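PDB 1Z4E: transcriptional regulator from Bacillus halodurans, which probably works as an acyltransferase of the GNAT family, moving groups other than amino-acyl groups, although it is named a transcriptional regulator. Local coordinates for residues K53-I58 and M69-F74; W84-E89 and H120-T125; V5-A10 and S104-W109; V19-D24 and E64-M69. All coordinates share one frame; numbering follows the deposited sequence.

In the fold
Starting at the N terminus, residues 5-10 carry an outer strand, 6-9, which pairs with strand 55-62 and meets helix 102-116 much later, so contact 3 closes the longest loop, and contacts 1 and 4 both fall within it. Contact 4 returns the chain from helix 15-24 to the start of strand 65-76. Contact 1 zips that strand to strand 55-62 as a hairpin; it crosses contact 4, and the two share Met69. Contact 2 begins only after both have closed: it sets strand 119-127 beside strand 84-93, crossing contact 3, whose helix 102-116 links those two strands. Contacts 1 and 2 join strands within the sheet, contacts 3 and 4 pack helices on it, and contacts 1, 2 and 4 also touch the second subunit.

Contact 1 of 4, residues K53-I58 and M69-F74; sequences KNNELI and MLQVTF
Residues 55-58 run antiparallel to 69-74, with the hydrogen-bonded pairs Glu56-Val72 and Ile58-Leu70 alternating with the non-hydrogen-bonded pairs Asn55-Thr73 and Leu57-Gln71. Glu56 N meets Val72 O at 2.8 Å, almost along the C=O axis, and Ile58 N approaches Leu70 O in the same way. Just before the strand begins, Phe74 N reaches Asn54 O at 2.9 Å. Asn55, Leu57, Gln71 and Thr73 share one face. Gln71 has CG anti to the backbone N (chi1 -171°) and stays extended, so its amide crosses obliquely to that of Asn55, where NE2 donates to OD1 at 2.8 Å; the position of this OD1 is less certain, being crowded in the model. Gln71 NE2 and Asn55 ND2 also both donate to Pro76 O of the second subunit. Leu57 CD2 lies 3.9 Å from Gln71 CB. An alanine at Gln71 would remove the amide and would probably weaken both the tie to Asn55 and the grip on the second subunit. On the other face, Leu70 takes the crowded rotamer, CG between backbone N and carbonyl carbon (chi1 66°), and its CD1 packs alongside Ile58 CG1 at 3.9 Å. Glu56 extends to the edge of the Phe74 ring, its carboxylate turned 83° from the ring plane and OE1 3.6 Å from CE2, while OE2 forms salt bridges with Arg113 and Arg117. This is the beta hairpin of strands 55-62 and 65-76 in the GNAT fold, packed between helix 102-116 on the Ile58 face and helix 40-51 on the Leu57 face.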
loop_
_atom_site.group_PDB
_atom_site.type_symbol
_atom_site.label_atom_id
_atom_site.label_comp_id
_atom_site.label_asym_id
_atom_site.label_seq_id
_atom_site.Cartn_x
_atom_site.Cartn_y
_atom_site.Cartn_z
ATOM N N LYS A 53 -4.021 -14.583 -4.941
ATOM C CA LYS A 53 -3.140 -14.506 -6.110
ATOM C C LYS A 53 -2.537 -13.120 -6.383
ATOM O O LYS A 53 -1.535 -13.009 -7.090
ATOM C CB LYS A 53 -3.873 -14.991 -7.367
ATOM C CG LYS A 53 -4.150 -16.488 -7.391
ATOM C CD LYS A 53 -4.833 -16.924 -8.690
ATOM C CE LYS A 53 -3.893 -16.864 -9.895
ATOM N NZ LYS A 53 -2.766 -17.847 -9.804
ATOM N N ASN A 54 -3.141 -12.076 -5.823
ATOM C CA ASN A 54 -2.658 -10.707 -6.020
ATOM C C ASN A 54 -1.793 -10.211 -4.867
ATOM O O ASN A 54 -1.507 -9.012 -4.760
ATOM C CB ASN A 54 -3.844 -9.757 -6.215
ATOM C CG ASN A 54 -4.544 -9.963 -7.543
ATOM O OD1 ASN A 54 -5.760 -9.810 -7.643
ATOM N ND2 ASN A 54 -3.779 -10.299 -8.572
ATOM N N ASN A 55 -1.388 -11.135 -4.000
ATOM C CA ASN A 55 -0.529 -10.814 -2.863
ATOM C C ASN A 55 0.551 -11.889 -2.905
ATOM O O ASN A 55 0.251 -13.070 -2.755
ATOM C CB ASN A 55 -1.334 -10.895 -1.561
ATOM C CG ASN A 55 -0.683 -10.140 -0.430
ATOM O OD1 ASN A 55 0.255 -9.366 -0.643
ATOM N ND2 ASN A 55 -1.187 -10.342 0.784
ATOM N N GLU A 56 1.804 -11.494 -3.117
ATOM C CA GLU A 56 2.865 -12.484 -3.234
ATOM C C GLU A 56 4.137 -12.226 -2.448
ATOM O O GLU A 56 4.535 -11.081 -2.211
ATOM C CB GLU A 56 3.258 -12.639 -4.705
ATOM C CG GLU A 56 2.081 -12.736 -5.663
ATOM C CD GLU A 56 2.514 -12.788 -7.108
ATOM O OE1 GLU A 56 3.505 -12.112 -7.456
ATOM O OE2 GLU A 56 1.856 -13.496 -7.901
ATOM N N LEU A 57 4.777 -13.321 -2.052
ATOM C CA LEU A 57 6.051 -13.265 -1.356
ATOM C C LEU A 57 7.034 -13.776 -2.398
ATOM O O LEU A 57 6.863 -14.871 -2.951
ATOM C CB LEU A 57 6.039 -14.166 -0.119
ATOM C CG LEU A 57 5.322 -13.545 1.079
ATOM C CD1 LEU A 57 5.034 -14.603 2.140
ATOM C CD2 LEU A 57 6.192 -12.417 1.641
ATOM N N ILE A 58 8.046 -12.967 -2.677
ATOM C CA ILE A 58 9.055 -13.293 -3.677
ATOM C C ILE A 58 10.425 -13.435 -3.025
ATOM O O ILE A 58 10.801 -12.608 -2.195
ATOM C CB ILE A 58 9.153 -12.163 -4.724
ATOM C CG1 ILE A 58 7.757 -11.830 -5.268
ATOM C CG2 ILE A 58 10.121 -12.549 -5.821
ATOM C CD1 ILE A 58 7.035 -13.010 -5.916
ATOM N N MET A 69 14.355 -11.145 -0.238
ATOM C CA MET A 69 12.911 -11.331 -0.219
ATOM C C MET A 69 12.180 -9.996 -0.289
ATOM O O MET A 69 12.755 -8.941 -0.024
ATOM C CB MET A 69 12.490 -12.050 1.082
ATOM C CG MET A 69 12.713 -11.211 2.356
ATOM S SD MET A 69 12.394 -12.050 3.970
ATOM C CE MET A 69 10.620 -11.974 4.018
ATOM N N LEU A 70 10.905 -10.059 -0.652
ATOM C CA LEU A 70 10.045 -8.886 -0.679
ATOM C C LEU A 70 8.623 -9.382 -0.847
ATOM O O LEU A 70 8.394 -10.536 -1.234
ATOM C CB LEU A 70 10.406 -7.931 -1.831
ATOM C CG LEU A 70 10.207 -8.357 -3.294
ATOM C CD1 LEU A 70 8.719 -8.461 -3.629
ATOM C CD2 LEU A 70 10.858 -7.336 -4.204
ATOM N N GLN A 71 7.665 -8.526 -0.526
ATOM C CA GLN A 71 6.269 -8.872 -0.720
ATOM C C GLN A 71 5.760 -7.848 -1.714
ATOM O O GLN A 71 6.191 -6.693 -1.697
ATOM C CB GLN A 71 5.470 -8.773 0.582
ATOM C CG GLN A 71 4.053 -9.350 0.440
ATOM C CD GLN A 71 3.268 -9.352 1.744
ATOM O OE1 GLN A 71 3.844 -9.425 2.828
ATOM N NE2 GLN A 71 1.945 -9.298 1.641
ATOM N N VAL A 72 4.873 -8.268 -2.605
ATOM C CA VAL A 72 4.317 -7.349 -3.579
ATOM C C VAL A 72 2.817 -7.609 -3.661
ATOM O O VAL A 72 2.372 -8.765 -3.667
ATOM C CB VAL A 72 4.997 -7.514 -4.961
ATOM C CG1 VAL A 72 4.736 -8.908 -5.516
ATOM C CG2 VAL A 72 4.497 -6.435 -5.924
ATOM N N THR A 73 2.042 -6.528 -3.678
ATOM C CA THR A 73 0.586 -6.607 -3.732
ATOM C C THR A 73 0.067 -5.792 -4.917
ATOM O O THR A 73 0.447 -4.630 -5.095
ATOM C CB THR A 73 -0.040 -6.050 -2.439
ATOM O OG1 THR A 73 0.137 -4.629 -2.400
ATOM C CG2 THR A 73 0.637 -6.641 -1.223
ATOM N N PHE A 74 -0.796 -6.411 -5.719
ATOM C CA PHE A 74 -1.376 -5.774 -6.900
ATOM C C PHE A 74 -2.807 -5.425 -6.534
ATOM O O PHE A 74 -3.596 -6.309 -6.203
ATOM C CB PHE A 74 -1.343 -6.752 -8.074
ATOM C CG PHE A 74 0.008 -7.357 -8.305
ATOM C CD1 PHE A 74 1.043 -6.599 -8.837
ATOM C CD2 PHE A 74 0.257 -8.683 -7.955
ATOM C CE1 PHE A 74 2.315 -7.151 -9.017
ATOM C CE2 PHE A 74 1.519 -9.244 -8.129
ATOM C CZ PHE A 74 2.551 -8.479 -8.659
#

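Contact 2 of 4, residues W84-E89 and H120-T125; sequences WRATIE and HLIQLT
The guanidinium of Arg85 has Leu121 CD2 over one face, 3.9 Å above the plane and shifted toward the rim, and Gln123 OE1 at its edge. Arg85 NH1 donates in plane to a lone pair of that OE1 at 3.1 Å, the guanidinium and amide standing 81° apart. At the other end of the same amide, Gln123 NE2 gives a nearly straight bond to Thr87 OG1 (3.0 Å), so its rotation is fixed from both sides; Lys150 of the second subunit also binds OE1, and Arg85 NH2 turns to Thr79. The backbones are parallel, Ala86 N bonding to Leu121 O and Ile88 N to Gln123 O (2.9 Å), as expected where a beta-alpha-beta unit brings strand 119-127 back beside strand 84-93 through helix 102-116. On the opposite face from Arg85, Ile88 CD1 and Ile122 CD1 are pressed to 3.3 Å, tighter than usual contact. Farther along, water 1 stands in for direct pairing, accepting from Thr125 N at 2.8 Å and lying 2.7 Å from Ile88 O, consistent with the parting of these two strands that in GNAT proteins usually admits the acyl-CoA.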
loop_
_atom_site.group_PDB
_atom_site.type_symbol
_atom_site.label_atom_id
_atom_site.label_comp_id
_atom_site.label_asym_id
_atom_site.label_seq_id
_atom_site.Cartn_x
_atom_site.Cartn_y
_atom_site.Cartn_z
ATOM N N TRP A 84 -4.441 -0.077 -11.799
ATOM C CA TRP A 84 -3.997 -1.005 -10.774
ATOM C C TRP A 84 -2.594 -0.538 -10.381
ATOM O O TRP A 84 -1.860 -0.020 -11.218
ATOM C CB TRP A 84 -3.878 -2.420 -11.341
ATOM C CG TRP A 84 -5.141 -3.206 -11.330
ATOM C CD1 TRP A 84 -6.279 -2.946 -12.037
ATOM C CD2 TRP A 84 -5.387 -4.409 -10.596
ATOM N NE1 TRP A 84 -7.220 -3.918 -11.788
ATOM C CE2 TRP A 84 -6.699 -4.828 -10.906
ATOM C CE3 TRP A 84 -4.625 -5.176 -9.702
ATOM C CZ2 TRP A 84 -7.271 -5.985 -10.355
ATOM C CZ3 TRP A 84 -5.193 -6.327 -9.154
ATOM C CH2 TRP A 84 -6.505 -6.719 -9.484
ATOM N N ARG A 85 -2.228 -0.713 -9.116
ATOM C CA ARG A 85 -0.896 -0.341 -8.654
ATOM C C ARG A 85 -0.281 -1.550 -7.976
ATOM O O ARG A 85 -0.998 -2.399 -7.439
ATOM C CB ARG A 85 -0.945 0.779 -7.614
ATOM C CG ARG A 85 -1.669 2.038 -8.036
ATOM C CD ARG A 85 -1.487 3.102 -6.966
ATOM N NE ARG A 85 -2.356 4.253 -7.177
ATOM C CZ ARG A 85 -2.280 5.384 -6.480
ATOM N NH1 ARG A 85 -1.362 5.512 -5.527
ATOM N NH2 ARG A 85 -3.129 6.377 -6.723
ATOM N N ALA A 86 1.043 -1.630 -8.012
ATOM C CA ALA A 86 1.757 -2.698 -7.336
ATOM C C ALA A 86 2.489 -2.020 -6.178
ATOM O O ALA A 86 3.198 -1.032 -6.388
ATOM C CB ALA A 86 2.770 -3.354 -8.274
ATOM N N THR A 87 2.298 -2.534 -4.965
ATOM C CA THR A 87 2.978 -1.989 -3.795
ATOM C C THR A 87 3.973 -3.032 -3.296
ATOM O O THR A 87 3.605 -4.182 -3.014
ATOM C CB THR A 87 1.991 -1.666 -2.645
ATOM O OG1 THR A 87 1.025 -0.715 -3.097
ATOM C CG2 THR A 87 2.731 -1.088 -1.446
ATOM N N ILE A 88 5.236 -2.628 -3.213
ATOM C CA ILE A 88 6.305 -3.491 -2.731
ATOM C C ILE A 88 6.510 -3.178 -1.261
ATOM O O ILE A 88 6.514 -2.007 -0.871
ATOM C CB ILE A 88 7.616 -3.225 -3.485
ATOM C CG1 ILE A 88 7.465 -3.668 -4.940
ATOM C CG2 ILE A 88 8.769 -3.959 -2.806
ATOM C CD1 ILE A 88 8.689 -3.393 -5.788
ATOM N N GLU A 89 6.693 -4.218 -0.452
ATOM C CA GLU A 89 6.874 -4.040 0.985
ATOM C C GLU A 89 7.961 -4.941 1.560
ATOM O O GLU A 89 8.074 -6.108 1.190
ATOM C CB GLU A 89 5.552 -4.324 1.707
ATOM C CG GLU A 89 5.619 -4.297 3.231
ATOM C CD GLU A 89 6.024 -2.937 3.781
ATOM O OE1 GLU A 89 5.522 -1.915 3.277
ATOM O OE2 GLU A 89 6.836 -2.896 4.731
ATOM N N HIS A 120 -0.094 0.296 -13.560
ATOM C CA HIS A 120 0.437 1.484 -14.208
ATOM C C HIS A 120 1.469 2.214 -13.358
ATOM O O HIS A 120 2.124 3.151 -13.818
ATOM C CB HIS A 120 -0.701 2.416 -14.620
ATOM C CG HIS A 120 -1.589 1.829 -15.673
ATOM N ND1 HIS A 120 -1.137 0.903 -16.590
ATOM C CD2 HIS A 120 -2.895 2.037 -15.965
ATOM C CE1 HIS A 120 -2.125 0.568 -17.399
ATOM N NE2 HIS A 120 -3.203 1.242 -17.042
ATOM N N LEU A 121 1.618 1.790 -12.115
ATOM C CA LEU A 121 2.633 2.384 -11.262
ATOM C C LEU A 121 3.008 1.419 -10.149
ATOM O O LEU A 121 2.238 0.526 -9.785
ATOM C CB LEU A 121 2.170 3.733 -10.699
ATOM C CG LEU A 121 1.149 3.885 -9.580
ATOM C CD1 LEU A 121 1.753 3.426 -8.262
ATOM C CD2 LEU A 121 0.753 5.354 -9.476
ATOM N N ILE A 122 4.223 1.566 -9.651
ATOM C CA ILE A 122 4.674 0.724 -8.568
ATOM C C ILE A 122 5.073 1.693 -7.462
ATOM O O ILE A 122 5.562 2.795 -7.736
ATOM C CB ILE A 122 5.835 -0.207 -9.036
ATOM C CG1 ILE A 122 6.248 -1.138 -7.897
ATOM C CG2 ILE A 122 6.995 0.606 -9.546
ATOM C CD1 ILE A 122 6.986 -2.376 -8.381
ATOM N N GLN A 123 4.813 1.309 -6.217
ATOM C CA GLN A 123 5.100 2.172 -5.082
ATOM C C GLN A 123 5.557 1.397 -3.861
ATOM O O GLN A 123 5.390 0.174 -3.778
ATOM C CB GLN A 123 3.843 2.965 -4.718
ATOM C CG GLN A 123 2.607 2.072 -4.597
ATOM C CD GLN A 123 1.334 2.837 -4.249
ATOM O OE1 GLN A 123 1.157 3.989 -4.644
ATOM N NE2 GLN A 123 0.434 2.183 -3.521
ATOM N N LEU A 124 6.145 2.124 -2.921
ATOM C CA LEU A 124 6.607 1.547 -1.669
ATOM C C LEU A 124 7.011 2.679 -0.741
ATOM O O LEU A 124 7.166 3.827 -1.178
ATOM C CB LEU A 124 7.813 0.625 -1.885
ATOM C CG LEU A 124 9.158 1.305 -2.163
ATOM C CD1 LEU A 124 10.269 0.532 -1.492
ATOM C CD2 LEU A 124 9.387 1.401 -3.652
ATOM N N THR A 125 7.174 2.345 0.535
ATOM C CA THR A 125 7.589 3.305 1.551
ATOM C C THR A 125 8.824 2.710 2.200
ATOM O O THR A 125 8.861 1.515 2.479
ATOM C CB THR A 125 6.509 3.514 2.643
ATOM O OG1 THR A 125 6.018 2.246 3.098
ATOM C CG2 THR A 125 5.352 4.326 2.098
HETATM O O HOH W 1 6.257 -0.253 1.187
HETATM O O HOH W 2 6.732 0.272 4.818
#

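Contact 3 of 4, residues V5-A10 and S104-W109; sequences VTIREA and SQLVCW
Helix 102-116 is the connecting helix of the GNAT beta-alpha-beta unit, following the loop that in this family usually binds the pyrophosphate of CoA, and here it lies across the face of edge strand 6-9. The segment axes pass 9.6 Å apart at 46°, and no hydrogen bond joins them; side chains do the work. Ile7 carries the contact. With CG2 anti to the backbone N, that methyl lies over the face of the five-membered ring of Trp109, 3.4 Å from the ring centroid and 15° off the normal, a close CH-pi contact. Trp109 has its own CG anti to the backbone N (chi1 -168°), which sends the indole back past Ile7 in the opposite direction. The other branch of Ile7 reaches the helix itself, CD1 coming to 3.6 Å from Gln105 O, a carbonyl already engaged by Trp109 N in the helix. Leu106 CD1 approaches Ile7 CG2 at 3.9 Å, and Ile58 of the neighbouring strand also touches Ile7. An alanine in place of Trp109 would strip the indole from over Ile7 and would probably leave the edge strand less firmly packed on the helix. Farther along the strand, Glu9 OE2 makes a salt bridge with Arg113 of the same helix. At the N-terminal end Val5 meets Gln105 tip to tip, CG2 standing 3.4 Å from OE1.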
loop_
_atom_site.group_PDB
_atom_site.type_symbol
_atom_site.label_atom_id
_atom_site.label_comp_id
_atom_site.label_asym_id
_atom_site.label_seq_id
_atom_site.Cartn_x
_atom_site.Cartn_y
_atom_site.Cartn_z
ATOM N N VAL A 5 21.362 -15.033 -9.155
ATOM C CA VAL A 5 20.284 -15.586 -8.352
ATOM C C VAL A 5 19.082 -16.050 -9.152
ATOM O O VAL A 5 18.873 -15.646 -10.296
ATOM C CB VAL A 5 19.775 -14.572 -7.300
ATOM C CG1 VAL A 5 20.927 -14.100 -6.436
ATOM C CG2 VAL A 5 19.086 -13.393 -7.986
ATOM N N THR A 6 18.305 -16.918 -8.518
ATOM C CA THR A 6 17.074 -17.454 -9.072
ATOM C C THR A 6 15.984 -16.722 -8.295
ATOM O O THR A 6 16.043 -16.645 -7.067
ATOM C CB THR A 6 16.960 -18.967 -8.798
ATOM O OG1 THR A 6 17.894 -19.667 -9.629
ATOM C CG2 THR A 6 15.544 -19.468 -9.087
ATOM N N ILE A 7 15.003 -16.172 -9.000
ATOM C CA ILE A 7 13.924 -15.450 -8.332
ATOM C C ILE A 7 12.613 -16.175 -8.616
ATOM O O ILE A 7 12.334 -16.532 -9.761
ATOM C CB ILE A 7 13.860 -13.992 -8.837
ATOM C CG1 ILE A 7 15.175 -13.282 -8.495
ATOM C CG2 ILE A 7 12.662 -13.261 -8.222
ATOM C CD1 ILE A 7 15.297 -11.890 -9.081
ATOM N N ARG A 8 11.818 -16.391 -7.570
ATOM C CA ARG A 8 10.547 -17.113 -7.691
ATOM C C ARG A 8 9.645 -16.810 -6.499
ATOM O O ARG A 8 10.079 -16.192 -5.525
ATOM C CB ARG A 8 10.809 -18.619 -7.697
ATOM C CG ARG A 8 11.526 -19.086 -6.413
ATOM C CD ARG A 8 11.684 -20.604 -6.350
ATOM N NE ARG A 8 12.509 -21.018 -5.213
ATOM C CZ ARG A 8 12.123 -21.001 -3.938
ATOM N NH1 ARG A 8 10.906 -20.590 -3.601
ATOM N NH2 ARG A 8 12.964 -21.399 -2.992
ATOM N N GLU A 9 8.391 -17.253 -6.573
ATOM C CA GLU A 9 7.472 -17.054 -5.458
ATOM C C GLU A 9 7.956 -17.970 -4.330
ATOM O O GLU A 9 8.489 -19.046 -4.584
ATOM C CB GLU A 9 6.033 -17.434 -5.843
ATOM C CG GLU A 9 5.409 -16.547 -6.908
ATOM C CD GLU A 9 3.913 -16.780 -7.046
ATOM O OE1 GLU A 9 3.166 -16.436 -6.108
ATOM O OE2 GLU A 9 3.483 -17.310 -8.090
ATOM N N ALA A 10 7.784 -17.539 -3.090
ATOM C CA ALA A 10 8.214 -18.337 -1.948
ATOM C C ALA A 10 7.247 -19.492 -1.686
ATOM O O ALA A 10 6.096 -19.458 -2.120
ATOM C CB ALA A 10 8.308 -17.446 -0.701
ATOM N N SER A 104 18.565 -5.049 -6.211
ATOM C CA SER A 104 18.186 -4.497 -7.508
ATOM C C SER A 104 17.515 -5.545 -8.401
ATOM O O SER A 104 16.491 -5.272 -9.021
ATOM C CB SER A 104 19.414 -3.920 -8.218
ATOM O OG SER A 104 19.045 -3.392 -9.483
ATOM N N GLN A 105 18.088 -6.741 -8.479
ATOM C CA GLN A 105 17.493 -7.797 -9.295
ATOM C C GLN A 105 16.097 -8.162 -8.797
ATOM O O GLN A 105 15.172 -8.331 -9.584
ATOM C CB GLN A 105 18.357 -9.059 -9.271
ATOM C CG GLN A 105 19.638 -8.955 -10.060
ATOM C CD GLN A 105 20.467 -10.218 -9.964
ATOM O OE1 GLN A 105 20.056 -11.280 -10.428
ATOM N NE2 GLN A 105 21.639 -10.111 -9.348
ATOM N N LEU A 106 15.952 -8.285 -7.484
ATOM C CA LEU A 106 14.668 -8.646 -6.898
ATOM C C LEU A 106 13.589 -7.599 -7.196
ATOM O O LEU A 106 12.470 -7.941 -7.585
ATOM C CB LEU A 106 14.838 -8.842 -5.384
ATOM C CG LEU A 106 13.722 -9.509 -4.586
ATOM C CD1 LEU A 106 13.385 -10.882 -5.179
ATOM C CD2 LEU A 106 14.180 -9.644 -3.133
ATOM N N VAL A 107 13.920 -6.324 -7.024
ATOM C CA VAL A 107 12.954 -5.263 -7.286
ATOM C C VAL A 107 12.648 -5.147 -8.784
ATOM O O VAL A 107 11.500 -4.947 -9.175
ATOM C CB VAL A 107 13.461 -3.905 -6.752
ATOM C CG1 VAL A 107 12.503 -2.790 -7.143
ATOM C CG2 VAL A 107 13.606 -3.978 -5.247
ATOM N N CYS A 108 13.670 -5.270 -9.626
ATOM C CA CYS A 108 13.446 -5.195 -11.068
ATOM C C CYS A 108 12.520 -6.331 -11.509
ATOM O O CYS A 108 11.656 -6.146 -12.364
ATOM C CB CYS A 108 14.780 -5.272 -11.817
ATOM S SG CYS A 108 15.754 -3.742 -11.699
ATOM N N TRP A 109 12.698 -7.504 -10.909
ATOM C CA TRP A 109 11.869 -8.665 -11.227
ATOM C C TRP A 109 10.421 -8.361 -10.842
ATOM O O TRP A 109 9.482 -8.619 -11.608
ATOM C CB TRP A 109 12.361 -9.881 -10.438
ATOM C CG TRP A 109 11.771 -11.186 -10.877
ATOM C CD1 TRP A 109 12.284 -12.049 -11.803
ATOM C CD2 TRP A 109 10.574 -11.795 -10.380
ATOM N NE1 TRP A 109 11.482 -13.162 -11.908
ATOM C CE2 TRP A 109 10.428 -13.031 -11.045
ATOM C CE3 TRP A 109 9.613 -11.417 -9.435
ATOM C CZ2 TRP A 109 9.355 -13.894 -10.794
ATOM C CZ3 TRP A 109 8.548 -12.276 -9.185
ATOM C CH2 TRP A 109 8.430 -13.501 -9.862
#

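Contact 4 of 4, residues V19-D24 and E64-M69; sequences VHMLAD and EEIVGM
Two methionines meet end to end here: Met21 SD lies 3.9 Å from Met69 CG, and the two sulfurs are 4.1 Å apart. Met21 leaves the helix with CG anti to the backbone N (chi1 -167°), runs extended to SD, then bends at chi3, which turns its methyl toward the strand backbone. That CE settles 3.4 Å from Ile66 O and 3.8 Å from Gly68 N, with Ile66 CG2 also beside it. The backbone it touches is irregular, since Val67 and Gly68 both face Ala60 in a classic beta bulge near the start of strand 65-76. Helix 15-24 thus packs crosswise on this end of the GNAT sheet, its segment axis 67° from that of the strand, and Gln17 adds polar ties by bonding to Ile66 N and Glu64 O. Met69 comes up from the strand in the crowded rotamer, CG between backbone N and carbonyl carbon (chi1 67°), and its bent tip crosses Leu22 at about a right angle. There Met69 CE lies 3.8 Å from Leu22 CD2. Both residues also reach the second subunit, Leu22 packing on its Thr79 and Met69 on its Leu78.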
loop_
_atom_site.group_PDB
_atom_site.type_symbol
_atom_site.label_atom_id
_atom_site.label_comp_id
_atom_site.label_asym_id
_atom_site.label_seq_id
_atom_site.Cartn_x
_atom_site.Cartn_y
_atom_site.Cartn_z
ATOM N N VAL A 19 11.702 -15.603 7.823
ATOM C CA VAL A 19 11.491 -15.051 9.164
ATOM C C VAL A 19 12.836 -14.675 9.786
ATOM O O VAL A 19 12.960 -13.625 10.415
ATOM C CB VAL A 19 10.769 -16.058 10.097
ATOM C CG1 VAL A 19 10.635 -15.470 11.509
ATOM C CG2 VAL A 19 9.393 -16.383 9.539
ATOM N N HIS A 20 13.841 -15.524 9.600
ATOM C CA HIS A 20 15.165 -15.236 10.143
ATOM C C HIS A 20 15.705 -13.919 9.549
ATOM O O HIS A 20 16.255 -13.084 10.273
ATOM C CB HIS A 20 16.131 -16.384 9.839
ATOM C CG HIS A 20 17.445 -16.268 10.547
ATOM N ND1 HIS A 20 17.556 -16.319 11.920
ATOM C CD2 HIS A 20 18.700 -16.076 10.076
ATOM C CE1 HIS A 20 18.823 -16.164 12.264
ATOM N NE2 HIS A 20 19.538 -16.014 11.164
ATOM N N MET A 21 15.531 -13.733 8.240
ATOM C CA MET A 21 15.998 -12.521 7.562
ATOM C C MET A 21 15.269 -11.302 8.131
ATOM O O MET A 21 15.881 -10.261 8.389
ATOM C CB MET A 21 15.765 -12.635 6.042
ATOM C CG MET A 21 16.497 -11.572 5.188
ATOM S SD MET A 21 16.464 -11.882 3.379
ATOM C CE MET A 21 17.389 -13.388 3.272
ATOM N N LEU A 22 13.963 -11.429 8.341
ATOM C CA LEU A 22 13.182 -10.326 8.898
ATOM C C LEU A 22 13.673 -9.941 10.295
ATOM O O LEU A 22 13.856 -8.758 10.596
ATOM C CB LEU A 22 11.699 -10.699 8.972
ATOM C CG LEU A 22 10.946 -10.851 7.646
ATOM C CD1 LEU A 22 9.511 -11.312 7.919
ATOM C CD2 LEU A 22 10.953 -9.522 6.899
ATOM N N ALA A 23 13.897 -10.945 11.138
ATOM C CA ALA A 23 14.343 -10.718 12.510
ATOM C C ALA A 23 15.772 -10.196 12.591
ATOM O O ALA A 23 16.145 -9.545 13.567
ATOM C CB ALA A 23 14.221 -12.005 13.316
ATOM N N ASP A 24 16.566 -10.487 11.566
ATOM C CA ASP A 24 17.958 -10.054 11.523
ATOM C C ASP A 24 18.116 -8.608 11.051
ATOM O O ASP A 24 19.189 -8.016 11.192
ATOM C CB ASP A 24 18.761 -10.969 10.603
ATOM C CG ASP A 24 19.999 -11.524 11.277
ATOM O OD1 ASP A 24 19.848 -12.309 12.243
ATOM O OD2 ASP A 24 21.117 -11.171 10.844
ATOM N N GLU A 64 19.490 -23.418 -2.456
ATOM C CA GLU A 64 18.502 -23.473 -1.381
ATOM C C GLU A 64 18.634 -22.304 -0.409
ATOM O O GLU A 64 17.767 -22.085 0.438
ATOM C CB GLU A 64 18.629 -24.789 -0.615
ATOM C CG GLU A 64 18.242 -26.018 -1.423
ATOM C CD GLU A 64 18.428 -27.306 -0.642
ATOM O OE1 GLU A 64 17.900 -27.401 0.486
ATOM O OE2 GLU A 64 19.101 -28.224 -1.158
ATOM N N GLU A 65 19.717 -21.548 -0.539
ATOM C CA GLU A 65 19.953 -20.413 0.338
ATOM C C GLU A 65 19.158 -19.194 -0.123
ATOM O O GLU A 65 19.325 -18.715 -1.251
ATOM C CB GLU A 65 21.459 -20.090 0.358
ATOM C CG GLU A 65 21.851 -18.879 1.191
ATOM C CD GLU A 65 23.354 -18.633 1.173
ATOM O OE1 GLU A 65 23.933 -18.488 0.072
ATOM O OE2 GLU A 65 23.956 -18.586 2.263
ATOM N N ILE A 66 18.282 -18.694 0.743
ATOM C CA ILE A 66 17.496 -17.516 0.402
ATOM C C ILE A 66 18.386 -16.306 0.670
ATOM O O ILE A 66 18.873 -16.121 1.784
ATOM C CB ILE A 66 16.221 -17.407 1.276
ATOM C CG1 ILE A 66 15.318 -18.629 1.052
ATOM C CG2 ILE A 66 15.474 -16.122 0.938
ATOM C CD1 ILE A 66 14.818 -18.780 -0.384
ATOM N N VAL A 67 18.605 -15.479 -0.344
ATOM C CA VAL A 67 19.460 -14.318 -0.159
ATOM C C VAL A 67 18.735 -12.987 -0.274
ATOM O O VAL A 67 19.354 -11.928 -0.158
ATOM C CB VAL A 67 20.644 -14.355 -1.148
ATOM C CG1 VAL A 67 21.447 -15.616 -0.906
ATOM C CG2 VAL A 67 20.145 -14.315 -2.588
ATOM N N GLY A 68 17.424 -13.043 -0.488
ATOM C CA GLY A 68 16.649 -11.823 -0.604
ATOM C C GLY A 68 15.165 -12.121 -0.632
ATOM O O GLY A 68 14.754 -13.217 -1.004
ATOM N N MET A 69 14.355 -11.145 -0.238
ATOM C CA MET A 69 12.911 -11.331 -0.219
ATOM C C MET A 69 12.180 -9.996 -0.289
ATOM O O MET A 69 12.755 -8.941 -0.024
ATOM C CB MET A 69 12.490 -12.050 1.082
ATOM C CG MET A 69 12.713 -11.211 2.356
ATOM S SD MET A 69 12.394 -12.050 3.970
ATOM C CE MET A 69 10.620 -11.974 4.018
#